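Local atomic coordinates of hypothetical protein Atu1913 (Agrobacterium tumefaciens, PDB entry 2B1Y), a protein that is of unknown function but belongs to the DUF1883 family and is found as a two-chain assembly. Residues G37-F40 / Q41-T44. Residues are numbered along the deposited sequence; the frame is centred on the assembly and turned at random. Where two conformers were deposited one is given.
Sequences GANF and QRFT. With SO4 (sulfate ion), chain D.
Phe40 CE1 meets Phe43 CD2 at 4.2 Å, the two side chains lying aslant to each other; Phe40 brings its ring down the helix by holding CG anti to the backbone N (chi1 180°). In the conformer given, the methyl CG2 of Thr44 sits over one face of the Phe40 ring, a CH-pi contact 3.8 Å from CG2 to the ring centroid and shifted toward the rim, closest at CZ. In this conformer Thr44 OG1 also donates to Gln41 O (2.9 Å). These side chains belong to the first two turns of helix 37-46, which follows strand 30-36, precedes strand 52-56 and is the single helix of the chain. Four successive backbone bonds join N of residue i+4 to O of residue i, beginning with Gln41 N to Gly37 O and ending with Thr44 N to Phe40 O. The extended Arg42 chain runs back past Ala38, and its guanidinium grips a sulfate, probably from the crystallisation liquor, through an almost straight NH1 to O2 bond (3.0 Å, 179°) and a more bent NH2 to O1 bond (2.9 Å). Ala38 CB lies against the same ion. Farther out, the Phe40 ring stacks with His10 and with His72 of the second subunit, whose Ile74 packs on both Phe40 and Phe43.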
loop_
_atom_site.group_PDB
_atom_site.type_symbol
_atom_site.label_atom_id
_atom_site.label_comp_id
_atom_site.label_asym_id
_atom_site.label_seq_id
_atom_site.Cartn_x
_atom_site.Cartn_y
_atom_site.Cartn_z
ATOM N N GLY A 37 11.232 -3.330 -11.137
ATOM C CA GLY A 37 11.534 -1.920 -10.929
ATOM C C GLY A 37 10.304 -1.013 -10.851
ATOM O O GLY A 37 10.250 -0.115 -10.030
ATOM N N ALA A 38 9.330 -1.216 -11.737
ATOM C CA ALA A 38 8.117 -0.396 -11.709
ATOM C C ALA A 38 7.438 -0.531 -10.346
ATOM O O ALA A 38 6.967 0.441 -9.775
ATOM C CB ALA A 38 7.157 -0.757 -12.847
ATOM N N ASN A 39 7.424 -1.757 -9.830
ATOM C CA ASN A 39 6.819 -2.019 -8.544
ATOM C C ASN A 39 7.632 -1.512 -7.376
ATOM O O ASN A 39 7.049 -1.108 -6.371
ATOM C CB ASN A 39 6.473 -3.483 -8.459
ATOM C CG ASN A 39 5.248 -3.812 -9.325
ATOM O OD1 ASN A 39 5.311 -4.579 -10.298
ATOM N ND2 ASN A 39 4.144 -3.220 -8.975
ATOM N N PHE A 40 8.963 -1.489 -7.520
ATOM C CA PHE A 40 9.771 -0.788 -6.521
ATOM C C PHE A 40 9.416 0.719 -6.477
ATOM O O PHE A 40 9.379 1.339 -5.419
ATOM C CB PHE A 40 11.284 -1.004 -6.723
ATOM C CG PHE A 40 12.123 -0.279 -5.707
ATOM C CD1 PHE A 40 12.027 -0.610 -4.357
ATOM C CD2 PHE A 40 12.944 0.778 -6.088
ATOM C CE1 PHE A 40 12.766 0.079 -3.391
ATOM C CE2 PHE A 40 13.697 1.481 -5.142
ATOM C CZ PHE A 40 13.613 1.121 -3.789
ATOM N N GLN A 41 9.140 1.310 -7.632
ATOM C CA GLN A 41 8.758 2.717 -7.581
ATOM C C GLN A 41 7.434 2.914 -6.823
ATOM O O GLN A 41 7.325 3.815 -6.001
ATOM C CB GLN A 41 8.709 3.311 -8.978
ATOM C CG GLN A 41 10.103 3.526 -9.582
ATOM C CD GLN A 41 10.989 4.469 -8.734
ATOM O OE1 GLN A 41 12.196 4.215 -8.539
ATOM N NE2 GLN A 41 10.386 5.554 -8.218
ATOM N N ARG A 42 6.464 2.029 -7.070
ATOM C CA ARG A 42 5.214 2.002 -6.305
ATOM C C ARG A 42 5.469 1.805 -4.798
ATOM O O ARG A 42 4.941 2.548 -3.973
ATOM C CB ARG A 42 4.263 0.942 -6.869
ATOM C CG ARG A 42 3.857 1.199 -8.323
ATOM C CD ARG A 42 2.857 0.186 -8.858
ATOM N NE ARG A 42 2.523 0.496 -10.250
ATOM C CZ ARG A 42 2.879 -0.235 -11.313
ATOM N NH1 ARG A 42 3.589 -1.351 -11.183
ATOM N NH2 ARG A 42 2.535 0.159 -12.522
ATOM N N PHE A 43 6.289 0.821 -4.429
ATOM C CA PHE A 43 6.633 0.609 -3.032
ATOM C C PHE A 43 7.145 1.900 -2.339
ATOM O O PHE A 43 6.703 2.239 -1.235
ATOM C CB PHE A 43 7.693 -0.497 -2.912
ATOM C CG PHE A 43 8.150 -0.757 -1.505
ATOM C CD1 PHE A 43 7.397 -1.577 -0.655
ATOM C CD2 PHE A 43 9.348 -0.213 -1.037
ATOM C CE1 PHE A 43 7.817 -1.824 0.652
ATOM C CE2 PHE A 43 9.756 -0.470 0.259
ATOM C CZ PHE A 43 8.997 -1.300 1.082
ATOM N N THR A 44 8.059 2.614 -2.982
ATOM C CA THR A 44 8.641 3.807 -2.353
ATOM C C THR A 44 7.580 4.887 -2.140
ATOM O O THR A 44 7.680 5.673 -1.199
ATOM C CB THR A 44 9.828 4.399 -3.133
ATOM O OG1 THR A 44 9.362 4.981 -4.356
ATOM C CG2 THR A 44 10.889 3.325 -3.409
HETATM S S SO4 D . 4.162 -2.200 -14.855
HETATM O O1 SO4 D . 4.282 -0.755 -14.641
HETATM O O2 SO4 D . 4.357 -2.896 -13.582
HETATM O O3 SO4 D . 2.832 -2.514 -15.364
HETATM O O4 SO4 D . 5.162 -2.635 -15.828
HETATM O O HOH W 1 12.476 1.077 -9.857
#